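Side-chain contacts in sensory box/GGDEF domain protein (Colwellia psychrerythraea, PDB 3LYX), which probably acts in bacterial signalling, with this PAS domain sensing a cue and a GGDEF domain, absent from this fragment, likely making cyclic di-GMP: residues A19-V22 against F28-D31; S70-Q75 against C98-G103; I82-L85 against G89-G92. All coordinates share one frame; numbering follows the deposited sequence.

Contact 1. Residues A19-V22 against F28-D31; sequences AIVV and FIID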
loop_
_atom_site.group_PDB
_atom_site.type_symbol
_atom_site.label_atom_id
_atom_site.label_comp_id
_atom_site.label_asym_id
_atom_site.label_seq_id
_atom_site.Cartn_x
_atom_site.Cartn_y
_atom_site.Cartn_z
ATOM N N ALA B 19 -3.929 5.105 -1.526
ATOM C CA ALA B 19 -3.560 6.472 -1.168
ATOM C C ALA B 19 -3.408 6.495 0.351
ATOM O O ALA B 19 -4.389 6.346 1.095
ATOM C CB ALA B 19 -4.648 7.433 -1.603
ATOM N N ILE B 20 -2.171 6.649 0.809
ATOM C CA ILE B 20 -1.884 6.701 2.236
ATOM C C ILE B 20 -1.791 8.162 2.675
ATOM O O ILE B 20 -1.096 8.961 2.046
ATOM C CB ILE B 20 -0.530 6.026 2.576
ATOM C CG1 ILE B 20 -0.501 4.582 2.053
ATOM C CG2 ILE B 20 -0.306 6.036 4.087
ATOM C CD1 ILE B 20 -1.589 3.707 2.628
ATOM N N VAL B 21 -2.500 8.512 3.743
ATOM C CA VAL B 21 -2.451 9.870 4.275
ATOM C C VAL B 21 -2.259 9.759 5.776
ATOM O O VAL B 21 -3.141 9.272 6.493
ATOM C CB VAL B 21 -3.750 10.657 3.995
ATOM C CG1 VAL B 21 -3.629 12.083 4.536
ATOM C CG2 VAL B 21 -4.026 10.685 2.504
ATOM N N VAL B 22 -1.096 10.196 6.241
ATOM C CA VAL B 22 -0.763 10.157 7.655
ATOM C C VAL B 22 -0.962 11.554 8.246
ATOM O O VAL B 22 -0.462 12.529 7.690
ATOM C CB VAL B 22 0.695 9.728 7.846
ATOM C CG1 VAL B 22 1.001 9.558 9.322
ATOM C CG2 VAL B 22 0.956 8.433 7.074
ATOM N N PHE B 28 -3.567 17.351 10.632
ATOM C CA PHE B 28 -2.709 18.001 9.641
ATOM C C PHE B 28 -1.852 16.919 8.999
ATOM O O PHE B 28 -1.284 16.075 9.689
ATOM C CB PHE B 28 -1.845 19.079 10.308
ATOM C CG PHE B 28 -2.626 20.304 10.689
ATOM C CD1 PHE B 28 -2.963 21.251 9.727
ATOM C CD2 PHE B 28 -3.125 20.454 11.980
ATOM C CE1 PHE B 28 -3.796 22.330 10.043
ATOM C CE2 PHE B 28 -3.958 21.527 12.303
ATOM C CZ PHE B 28 -4.293 22.463 11.329
ATOM N N ILE B 29 -1.772 16.939 7.676
ATOM C CA ILE B 29 -1.019 15.924 6.947
ATOM C C ILE B 29 0.469 15.975 7.245
ATOM O O ILE B 29 1.102 17.024 7.140
ATOM C CB ILE B 29 -1.264 16.060 5.426
ATOM C CG1 ILE B 29 -2.772 15.982 5.163
ATOM C CG2 ILE B 29 -0.510 14.971 4.662
ATOM C CD1 ILE B 29 -3.177 16.116 3.714
ATOM N N ILE B 30 1.021 14.833 7.637
ATOM C CA ILE B 30 2.433 14.759 7.944
ATOM C C ILE B 30 3.181 13.876 6.947
ATOM O O ILE B 30 4.394 13.989 6.809
ATOM C CB ILE B 30 2.662 14.272 9.393
ATOM C CG1 ILE B 30 1.858 12.996 9.658
ATOM C CG2 ILE B 30 2.280 15.377 10.376
ATOM C CD1 ILE B 30 2.095 12.411 11.041
ATOM N N ASP B 31 2.455 12.999 6.257
ATOM C CA ASP B 31 3.050 12.140 5.225
ATOM C C ASP B 31 1.984 11.883 4.165
ATOM O O ASP B 31 0.786 11.843 4.459
ATOM C CB ASP B 31 3.609 10.831 5.798
ATOM C CG ASP B 31 4.937 10.416 5.123
ATOM O OD1 ASP B 31 5.672 9.585 5.690
ATOM O OD2 ASP B 31 5.252 10.922 4.025
#
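Val22 and Asp31 form an antiparallel hydrogen-bonded pair, CA atoms 4.9 Å apart, where the axes of the short segments 19-22 and 29-31 make an angle of 118°. Val22 N donates to Asp31 O at 3.1 Å. Val22 O accepts twice, from Ile30 N at 2.7 Å in a nearly straight bond (173° at the hydrogen) and from Asp31 N at 3.3 Å. Two residues face one, which defines a classic beta bulge in this hairpin of the PAS domain.

The bulge sets two side chains against Val22. Asp31 lies alongside, pointing the same way, with CB 3.7 Å from Val22 CB. Ile30 comes across obliquely: its CG1 sits between the backbone N and the carbonyl carbon (chi1 50°), which brings CG1 to 3.1 Å from Val22 O and CD1 to 3.5 Å from Val22 CG1. On the face opposite Val22, Val21 CG1 meets Ile29 CG1 at 4.0 Å, where Ser36 and Tyr40 of helix 34-40 touch Val21.

Asp31 OD1 forms a salt bridge with Arg9 of the second subunit. The chemistry thus divides: two N-H groups satisfy the Val22 carbonyl inside the hairpin, while OD1 pairs across the subunit interface.

Contact 2. Residues S70-Q75 against C98-G103; sequences SAVENQ and CVPIYG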
loop_
_atom_site.group_PDB
_atom_site.type_symbol
_atom_site.label_atom_id
_atom_site.label_comp_id
_atom_site.label_asym_id
_atom_site.label_seq_id
_atom_site.Cartn_x
_atom_site.Cartn_y
_atom_site.Cartn_z
ATOM N N SER B 70 -15.302 8.673 17.063
ATOM C CA SER B 70 -16.233 7.766 17.712
ATOM C C SER B 70 -15.890 6.308 17.429
ATOM O O SER B 70 -15.872 5.475 18.338
ATOM C CB SER B 70 -17.660 8.058 17.242
ATOM O OG SER B 70 -18.593 7.271 17.953
ATOM N N ALA B 71 -15.624 6.000 16.164
ATOM C CA ALA B 71 -15.287 4.638 15.766
ATOM C C ALA B 71 -13.976 4.173 16.406
ATOM O O ALA B 71 -13.885 3.055 16.914
ATOM C CB ALA B 71 -15.192 4.550 14.245
ATOM N N VAL B 72 -12.964 5.033 16.382
ATOM C CA VAL B 72 -11.663 4.706 16.960
ATOM C C VAL B 72 -11.756 4.450 18.470
ATOM O O VAL B 72 -11.153 3.503 18.979
ATOM C CB VAL B 72 -10.639 5.833 16.665
ATOM C CG1 VAL B 72 -9.343 5.597 17.430
ATOM C CG2 VAL B 72 -10.352 5.878 15.164
ATOM N N GLU B 73 -12.523 5.277 19.179
ATOM C CA GLU B 73 -12.690 5.112 20.624
ATOM C C GLU B 73 -13.354 3.778 20.967
ATOM O O GLU B 73 -13.036 3.168 21.983
ATOM C CB GLU B 73 -13.558 6.228 21.214
ATOM C CG GLU B 73 -13.044 7.647 21.058
ATOM C CD GLU B 73 -13.952 8.653 21.763
ATOM O OE1 GLU B 73 -15.183 8.601 21.544
ATOM O OE2 GLU B 73 -13.441 9.492 22.538
ATOM N N ASN B 74 -14.282 3.339 20.123
ATOM C CA ASN B 74 -15.005 2.092 20.350
ATOM C C ASN B 74 -14.308 0.847 19.824
ATOM O O ASN B 74 -14.093 -0.109 20.568
ATOM C CB ASN B 74 -16.395 2.159 19.713
ATOM C CG ASN B 74 -17.335 3.099 20.441
ATOM O OD1 ASN B 74 -18.402 3.436 19.928
ATOM N ND2 ASN B 74 -16.953 3.519 21.641
ATOM N N GLN B 75 -13.977 0.849 18.536
ATOM C CA GLN B 75 -13.333 -0.306 17.913
ATOM C C GLN B 75 -11.836 -0.153 17.668
ATOM O O GLN B 75 -11.156 -1.133 17.357
ATOM C CB GLN B 75 -14.017 -0.642 16.582
ATOM C CG GLN B 75 -15.467 -1.072 16.704
ATOM C CD GLN B 75 -15.635 -2.302 17.574
ATOM O OE1 GLN B 75 -15.060 -3.358 17.299
ATOM N NE2 GLN B 75 -16.429 -2.174 18.635
ATOM N N CYS B 98 -9.329 4.406 8.761
ATOM C CA CYS B 98 -8.470 5.218 9.608
ATOM C C CYS B 98 -8.175 4.502 10.921
ATOM O O CYS B 98 -9.082 3.987 11.577
ATOM C CB CYS B 98 -9.148 6.564 9.898
ATOM S SG CYS B 98 -8.115 7.750 10.818
ATOM N N VAL B 99 -6.899 4.443 11.284
ATOM C CA VAL B 99 -6.492 3.829 12.542
ATOM C C VAL B 99 -5.485 4.764 13.194
ATOM O O VAL B 99 -4.797 5.522 12.511
ATOM C CB VAL B 99 -5.863 2.416 12.352
ATOM C CG1 VAL B 99 -6.867 1.501 11.660
ATOM C CG2 VAL B 99 -4.565 2.495 11.554
ATOM N N PRO B 100 -5.388 4.729 14.528
ATOM C CA PRO B 100 -4.451 5.600 15.235
ATOM C C PRO B 100 -3.005 5.153 15.104
ATOM O O PRO B 100 -2.725 3.956 14.991
ATOM C CB PRO B 100 -4.947 5.528 16.674
ATOM C CG PRO B 100 -5.417 4.126 16.784
ATOM C CD PRO B 100 -6.161 3.903 15.475
ATOM N N ILE B 101 -2.084 6.115 15.070
ATOM C CA ILE B 101 -0.676 5.755 15.020
ATOM C C ILE B 101 -0.153 6.120 16.389
ATOM O O ILE B 101 -0.700 7.001 17.049
ATOM C CB ILE B 101 0.111 6.505 13.922
ATOM C CG1 ILE B 101 0.005 8.012 14.121
ATOM C CG2 ILE B 101 -0.401 6.071 12.553
ATOM C CD1 ILE B 101 1.028 8.781 13.313
ATOM N N TYR B 102 0.894 5.433 16.821
ATOM C CA TYR B 102 1.459 5.657 18.142
ATOM C C TYR B 102 2.934 6.018 18.132
ATOM O O TYR B 102 3.686 5.594 17.256
ATOM C CB TYR B 102 1.249 4.402 18.987
ATOM C CG TYR B 102 -0.199 4.141 19.287
ATOM C CD1 TYR B 102 -0.741 4.489 20.517
ATOM C CD2 TYR B 102 -1.047 3.602 18.314
ATOM C CE1 TYR B 102 -2.095 4.311 20.781
ATOM C CE2 TYR B 102 -2.407 3.424 18.565
ATOM C CZ TYR B 102 -2.920 3.781 19.801
ATOM O OH TYR B 102 -4.258 3.612 20.056
ATOM N N GLY B 103 3.335 6.804 19.125
ATOM C CA GLY B 103 4.719 7.214 19.242
ATOM C C GLY B 103 5.560 6.112 19.861
ATOM O O GLY B 103 5.271 4.927 19.700
#
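Val72 of helix 61-75 and Pro100 of strand 91-102 carry this contact almost alone. The CG1 methyl of Val72 meets Pro100 CD at 4.1 Å, and the other branch, CG2, comes within 4.2 Å of the backbone oxygen of Cys98. Each branch thus has its own partner, a ring carbon for one and a carbonyl for the other. With CG1 anti to the backbone N (chi1 172°), the valine spreads its two methyls along the strand. The side chains of Val72 and Pro100 pass alongside each other, pointing opposite ways, and the touch between them is purely apolar. CD, the ring carbon bonded to the proline N, takes the place of an N-H and is the atom that meets Val72.

Even this closer part is modest: the two segments bury 105 Å² in all, and the nearest CA atoms, those of Val72 and Val99, are 6.9 Å apart. Around it the interface opens quickly. Cys98 SG stays 5.2 Å from Val72 CG2, so the cysteine adds little beyond its backbone. The Tyr102 ring lies nearer than its backbone, yet its OH is still 6.1 Å from Val72 CG1. The solvent side of the helix carries Glu73 and Asn74. Within 70-75, Gln75 N bonds to Ala71 O at 2.7 Å.

In the PAS fold this places segment 70-75 of helix 61-75 beside the C-terminal part of strand 91-102. Trp78, at the start of strand 78-85, packs on both Ala71 and Cys98 and shares a backbone hydrogen bond with Cys98. Ala111 and Met108 of strand 108-117 touch Cys98 and Pro100 respectively, while Val99 packs on Tyr15 of the second subunit.

Contact 3. Residues I82-L85 against G89-G92; sequences IRML and GHIG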
loop_
_atom_site.group_PDB
_atom_site.type_symbol
_atom_site.label_atom_id
_atom_site.label_comp_id
_atom_site.label_asym_id
_atom_site.label_seq_id
_atom_site.Cartn_x
_atom_site.Cartn_y
_atom_site.Cartn_z
ATOM N N ILE B 82 -16.971 7.648 1.996
ATOM C CA ILE B 82 -17.244 9.072 2.089
ATOM C C ILE B 82 -16.969 9.816 0.791
ATOM O O ILE B 82 -16.331 9.285 -0.116
ATOM C CB ILE B 82 -16.367 9.680 3.204
ATOM C CG1 ILE B 82 -14.889 9.387 2.904
ATOM C CG2 ILE B 82 -16.748 9.067 4.560
ATOM C CD1 ILE B 82 -13.913 9.992 3.895
ATOM N N ARG B 83 -17.462 11.046 0.700
ATOM C CA ARG B 83 -17.215 11.845 -0.488
ATOM C C ARG B 83 -15.778 12.352 -0.440
ATOM O O ARG B 83 -15.162 12.432 0.625
ATOM C CB ARG B 83 -18.187 13.025 -0.581
ATOM C CG ARG B 83 -19.589 12.633 -1.037
ATOM C CD ARG B 83 -20.438 13.852 -1.350
ATOM N NE ARG B 83 -20.551 14.736 -0.195
ATOM C CZ ARG B 83 -21.198 15.897 -0.199
ATOM N NH1 ARG B 83 -21.797 16.323 -1.304
ATOM N NH2 ARG B 83 -21.248 16.633 0.906
ATOM N N MET B 84 -15.262 12.700 -1.607
ATOM C CA MET B 84 -13.899 13.173 -1.748
ATOM C C MET B 84 -13.920 14.432 -2.619
ATOM O O MET B 84 -14.689 14.515 -3.579
ATOM C CB MET B 84 -13.086 12.062 -2.417
ATOM C CG MET B 84 -11.647 12.371 -2.707
ATOM S SD MET B 84 -11.082 11.379 -4.100
ATOM C CE MET B 84 -11.057 12.668 -5.357
ATOM N N LEU B 85 -13.100 15.418 -2.267
ATOM C CA LEU B 85 -13.017 16.652 -3.040
ATOM C C LEU B 85 -11.631 16.709 -3.671
ATOM O O LEU B 85 -10.622 16.880 -2.976
ATOM C CB LEU B 85 -13.238 17.875 -2.143
ATOM C CG LEU B 85 -13.056 19.237 -2.834
ATOM C CD1 LEU B 85 -14.021 19.358 -4.004
ATOM C CD2 LEU B 85 -13.272 20.368 -1.839
ATOM N N GLY B 89 -11.298 20.373 -8.167
ATOM C CA GLY B 89 -12.671 20.711 -7.842
ATOM C C GLY B 89 -13.788 19.696 -7.992
ATOM O O GLY B 89 -14.886 19.951 -7.501
ATOM N N HIS B 90 -13.563 18.564 -8.652
ATOM C CA HIS B 90 -14.667 17.619 -8.785
ATOM C C HIS B 90 -14.854 16.796 -7.514
ATOM O O HIS B 90 -13.957 16.706 -6.675
ATOM C CB HIS B 90 -14.483 16.700 -10.005
ATOM C CG HIS B 90 -13.618 15.504 -9.756
ATOM N ND1 HIS B 90 -12.264 15.493 -10.019
ATOM C CD2 HIS B 90 -13.918 14.272 -9.279
ATOM C CE1 HIS B 90 -11.770 14.305 -9.716
ATOM N NE2 HIS B 90 -12.752 13.546 -9.265
ATOM N N ILE B 91 -16.037 16.211 -7.368
ATOM C CA ILE B 91 -16.352 15.404 -6.199
ATOM C C ILE B 91 -16.450 13.931 -6.576
ATOM O O ILE B 91 -16.840 13.591 -7.692
ATOM C CB ILE B 91 -17.694 15.845 -5.558
ATOM C CG1 ILE B 91 -17.547 17.223 -4.901
ATOM C CG2 ILE B 91 -18.127 14.837 -4.510
ATOM C CD1 ILE B 91 -17.199 18.345 -5.857
ATOM N N GLY B 92 -16.091 13.060 -5.640
ATOM C CA GLY B 92 -16.155 11.634 -5.892
ATOM C C GLY B 92 -16.329 10.880 -4.592
ATOM O O GLY B 92 -16.442 11.494 -3.536
#
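Met84 and Gly92 exchange two backbone hydrogen bonds, Met84 N to Gly92 O at 2.6 Å and Gly92 N to Met84 O at 2.9 Å, and so fix the register of a beta hairpin between strands 78-85 and 91-102 of the PAS fold. Neither bond is straight: the angles at hydrogen are 141° and 154°. One step nearer the turn, Leu85 and Ile91 form a non-hydrogen-bonded pair with CA atoms 4.8 Å apart.

Arg83 NH2 makes a salt bridge to Asp60 of an earlier loop; His90 ND1 bonds to Asp88 in the turn, while the His90 ring stacks on His86.

Packing then differs between the faces. On the Leu85 and Ile91 face, with CG anti to the backbone N (chi1 175°), Leu85 CD1 reaches Ile91 CD1 at 3.8 Å and also lies 3.7 Å from Gly89 O. In the aliphatic part of Arg83, CD lies 4.0 Å from Ile91 CG2, and Val57 touches both side chains. On the Met84 face, Gly92 brings no side chain; Met84 CB passes 3.6 Å from Gly92 O, and helix 34-40 contributes Leu39 and Tyr40. Met84 finally bends at chi3, and its CE methyl comes to 4.3 Å from His90 NE2.

From the N terminus, contact 1 closes first, as the short hairpin of strands 19-24 and 29-32 at one border of the five-stranded antiparallel sheet. Contact 2 opens only later, in helix 61-75, and closes in strand 91-102; the hairpin of contact 3, at the other border, is nested inside its loop. No pair crosses. Contacts 2 and 3 share strand 91-102, but their centres lie 24 Å apart. Strand 108-117 separates strand 19-24 from strand 91-102, yet contacts 1 and 2 touch through Val22 CG1 and Ile101 CD1 at 4.1 Å. Both of these reach the second subunit, whereas no other protein chain of the assembly touches contact 3.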